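Local atomic coordinates of putative lipoprotein GNA1162 (Neisseria meningitidis, PDB entry 4HRV), a protein that is a putative lipoprotein of uncertain function, belonging to the GNA1162 (DUF799) family and probably related in fold to the N-terminal domain of TolB. Residues V87-V92 with R113-R118. The protein carries 3 engineered substitutions. Numbering follows the deposited sequence.
Sequences VLYITV and RLVDSR
Val87 and Tyr89 form two antiparallel hydrogen-bonded pairs with Val115 and Arg113 in the beta hairpin of strands 86-99 and 104-116, part of the mixed sheet; the axes of 87-92 and 113-116 approach to 4.8 Å. Both pairs bond in each direction; Tyr89 N reaches Arg113 O over 3.0 Å, nearly straight at 175°. On the face carrying Val87, Tyr89, Arg113 and Val115, the guanidinium of Arg113 lies flat on the Tyr89 ring in a cation-pi stack, the planes 10° apart and the centres separated by 4.3 Å. CD1 of Tyr89 sits over the middle of the guanidinium, while Arg113 NH2 falls toward the rim of the ring. Arg113 has CG between its backbone N and carbonyl carbon (chi1 68°), and the chain then runs extended to NE, which carries the guanidinium across to Tyr89, with NH1 3.5 Å from Tyr89 CB. Val87 CG1 packs on the opposite face of the ring, and Val115 CG2 meets its edge, 3.6 Å from Tyr89 CE1. His71 also meets this ring, and helix 75-82 packs against this face through Leu78 and Pro75. On the other face, Leu88 and Leu114, the non-hydrogen-bonded pair, cross at about a right angle, Leu88 CB 3.9 Å from Leu114 CD1; Met144 of the second subunit packs on Leu88 and its Leu141 on Leu114. Where the strand ends, Ser117 OG is hydrogen-bonded to Pro75 O and touches Val87 CG2 at 3.4 Å.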
ATOM      1  N   VAL B  87       6.400 -14.028 -15.691  1.00 28.77           N
ATOM      2  CA  VAL B  87       7.259 -14.038 -14.521  1.00 24.84           C
ATOM      3  C   VAL B  87       7.134 -12.709 -13.834  1.00 27.63           C
ATOM      4  O   VAL B  87       7.169 -11.655 -14.476  1.00 27.35           O
ATOM      5  CB  VAL B  87       8.751 -14.249 -14.893  1.00 27.36           C
ATOM      6  CG1 VAL B  87       9.600 -14.419 -13.638  1.00 26.01           C
ATOM      7  CG2 VAL B  87       8.895 -15.450 -15.810  1.00 29.41           C
ATOM      8  N   LEU B  88       6.986 -12.764 -12.518  1.00 23.91           N
ATOM      9  CA  LEU B  88       6.904 -11.556 -11.718  1.00 25.70           C
ATOM     10  C   LEU B  88       8.204 -11.331 -10.971  1.00 26.98           C
ATOM     11  O   LEU B  88       8.643 -12.181 -10.195  1.00 28.42           O
ATOM     12  CB  LEU B  88       5.718 -11.648 -10.750  1.00 27.72           C
ATOM     13  CG  LEU B  88       5.527 -10.456  -9.806  1.00 34.19           C
ATOM     14  CD1 LEU B  88       5.101  -9.212 -10.583  1.00 33.20           C
ATOM     15  CD2 LEU B  88       4.500 -10.810  -8.742  1.00 40.23           C
ATOM     16  N   TYR B  89       8.842 -10.199 -11.252  1.00 25.18           N
ATOM     17  CA  TYR B  89      10.094  -9.839 -10.597  1.00 25.09           C
ATOM     18  C   TYR B  89       9.854  -8.720  -9.581  1.00 26.28           C
ATOM     19  O   TYR B  89       9.391  -7.633  -9.938  1.00 28.23           O
ATOM     20  CB  TYR B  89      11.119  -9.344 -11.615  1.00 27.28           C
ATOM     21  CG  TYR B  89      11.530 -10.379 -12.644  1.00 30.27           C
ATOM     22  CD1 TYR B  89      11.033 -10.338 -13.942  1.00 30.91           C
ATOM     23  CD2 TYR B  89      12.429 -11.402 -12.315  1.00 27.94           C
ATOM     24  CE1 TYR B  89      11.425 -11.299 -14.895  1.00 30.62           C
ATOM     25  CE2 TYR B  89      12.809 -12.361 -13.258  1.00 27.18           C
ATOM     26  CZ  TYR B  89      12.316 -12.294 -14.539  1.00 30.31           C
ATOM     27  OH  TYR B  89      12.684 -13.249 -15.465  1.00 30.84           O
ATOM     28  N   ILE B  90      10.201  -8.975  -8.329  1.00 25.05           N
ATOM     29  CA  ILE B  90      10.085  -7.941  -7.295  1.00 26.45           C
ATOM     30  C   ILE B  90      11.461  -7.579  -6.766  1.00 28.54           C
ATOM     31  O   ILE B  90      12.282  -8.457  -6.532  1.00 33.01           O
ATOM     32  CB  ILE B  90       9.239  -8.438  -6.134  1.00 25.32           C
ATOM     33  CG1 ILE B  90       7.838  -8.819  -6.637  1.00 30.76           C
ATOM     34  CG2 ILE B  90       9.176  -7.384  -5.019  1.00 29.10           C
ATOM     35  CD1 ILE B  90       7.040  -9.603  -5.633  1.00 31.32           C
ATOM     36  N   THR B  91      11.702  -6.285  -6.583  1.00 24.10           N
ATOM     37  CA  THR B  91      12.922  -5.788  -5.967  1.00 26.53           C
ATOM     38  C   THR B  91      12.598  -4.834  -4.806  1.00 30.31           C
ATOM     39  O   THR B  91      11.865  -3.860  -4.975  1.00 31.01           O
ATOM     40  CB  THR B  91      13.805  -5.056  -6.997  1.00 32.66           C
ATOM     41  OG1 THR B  91      14.157  -5.963  -8.039  1.00 35.56           O
ATOM     42  CG2 THR B  91      15.078  -4.514  -6.350  1.00 36.95           C
ATOM     43  N   VAL B  92      13.126  -5.148  -3.629  1.00 31.97           N
ATOM     44  CA  VAL B  92      13.045  -4.247  -2.486  1.00 34.15           C
ATOM     45  C   VAL B  92      14.221  -3.278  -2.555  1.00 36.26           C
ATOM     46  O   VAL B  92      15.385  -3.695  -2.500  1.00 37.80           O
ATOM     47  CB  VAL B  92      13.094  -5.015  -1.155  1.00 34.83           C
ATOM     48  CG1 VAL B  92      13.230  -4.029   0.036  1.00 33.74           C
ATOM     49  CG2 VAL B  92      11.854  -5.874  -1.001  1.00 33.84           C
ATOM     50  N   ARG B 113       7.950  -5.816 -11.870  1.00 29.69           N
ATOM     51  CA  ARG B 113       7.534  -5.859 -13.251  1.00 31.87           C
ATOM     52  C   ARG B 113       7.071  -7.265 -13.601  1.00 29.30           C
ATOM     53  O   ARG B 113       7.637  -8.249 -13.127  1.00 28.11           O
ATOM     54  CB  ARG B 113       8.676  -5.419 -14.167  1.00 39.80           C
ATOM     55  CG  ARG B 113       9.851  -6.373 -14.216  1.00 39.65           C
ATOM     56  CD  ARG B 113      11.005  -5.781 -15.017  1.00 47.85           C
ATOM     57  NE  ARG B 113      11.959  -6.815 -15.419  1.00 54.25           N
ATOM     58  CZ  ARG B 113      12.878  -7.323 -14.602  1.00 54.33           C
ATOM     59  NH1 ARG B 113      12.959  -6.886 -13.352  1.00 56.66           N
ATOM     60  NH2 ARG B 113      13.705  -8.261 -15.030  1.00 48.98           N
ATOM     61  N   LEU B 114       6.028  -7.350 -14.422  1.00 27.77           N
ATOM     62  CA  LEU B 114       5.522  -8.634 -14.890  1.00 26.20           C
ATOM     63  C   LEU B 114       5.934  -8.818 -16.346  1.00 27.26           C
ATOM     64  O   LEU B 114       5.653  -7.971 -17.180  1.00 31.21           O
ATOM     65  CB  LEU B 114       3.999  -8.675 -14.810  1.00 28.33           C
ATOM     66  CG  LEU B 114       3.406 -10.047 -15.134  1.00 30.03           C
ATOM     67  CD1 LEU B 114       3.736 -11.004 -14.003  1.00 29.65           C
ATOM     68  CD2 LEU B 114       1.896  -9.989 -15.358  1.00 29.22           C
ATOM     69  N   VAL B 115       6.609  -9.910 -16.656  1.00 27.13           N
ATOM     70  CA  VAL B 115       7.031 -10.119 -18.035  1.00 29.36           C
ATOM     71  C   VAL B 115       6.517 -11.416 -18.642  1.00 31.62           C
ATOM     72  O   VAL B 115       6.438 -12.450 -17.986  1.00 31.24           O
ATOM     73  CB  VAL B 115       8.567 -10.038 -18.215  1.00 33.46           C
ATOM     74  CG1 VAL B 115       9.127  -8.883 -17.447  1.00 28.77           C
ATOM     75  CG2 VAL B 115       9.238 -11.342 -17.816  1.00 39.06           C
ATOM     76  N   ASP B 116       6.180 -11.339 -19.921  1.00 34.38           N
ATOM     77  CA  ASP B 116       5.768 -12.496 -20.687  1.00 35.47           C
ATOM     78  C   ASP B 116       6.947 -13.465 -20.738  1.00 36.38           C
ATOM     79  O   ASP B 116       8.046 -13.093 -21.127  1.00 36.40           O
ATOM     80  CB  ASP B 116       5.353 -12.036 -22.089  1.00 39.89           C
ATOM     81  CG  ASP B 116       4.869 -13.179 -22.974  1.00 44.62           C
ATOM     82  OD1 ASP B 116       5.532 -14.236 -23.026  1.00 45.31           O
ATOM     83  OD2 ASP B 116       3.820 -13.004 -23.629  1.00 44.60           O
ATOM     84  N   SER B 117       6.724 -14.701 -20.314  1.00 36.18           N
ATOM     85  CA  SER B 117       7.826 -15.627 -20.125  1.00 36.30           C
ATOM     86  C   SER B 117       8.304 -16.219 -21.448  1.00 38.96           C
ATOM     87  O   SER B 117       9.394 -16.778 -21.514  1.00 39.14           O
ATOM     88  CB  SER B 117       7.441 -16.743 -19.146  1.00 40.67           C
ATOM     89  OG  SER B 117       8.600 -17.352 -18.583  1.00 43.78           O
ATOM     90  N   ARG B 118       7.488 -16.082 -22.492  1.00 38.93           N
ATOM     91  CA  ARG B 118       7.836 -16.598 -23.814  1.00 45.66           C
ATOM     92  C   ARG B 118       8.718 -15.646 -24.636  1.00 49.43           C
ATOM     93  O   ARG B 118       9.577 -16.098 -25.387  1.00 50.06           O
ATOM     94  CB  ARG B 118       6.574 -16.981 -24.601  1.00 46.74           C
ATOM     95  CG  ARG B 118       5.792 -18.122 -23.969  1.00 50.14           C
ATOM     96  CD  ARG B 118       4.539 -18.485 -24.754  1.00 54.81           C
ATOM     97  NE  ARG B 118       3.976 -19.764 -24.321  1.00 54.59           N
ATOM     98  CZ  ARG B 118       3.111 -19.907 -23.322  1.00 56.20           C
ATOM     99  NH1 ARG B 118       2.693 -18.847 -22.636  1.00 57.17           N
ATOM    100  NH2 ARG B 118       2.656 -21.112 -23.008  1.00 55.90           N
TER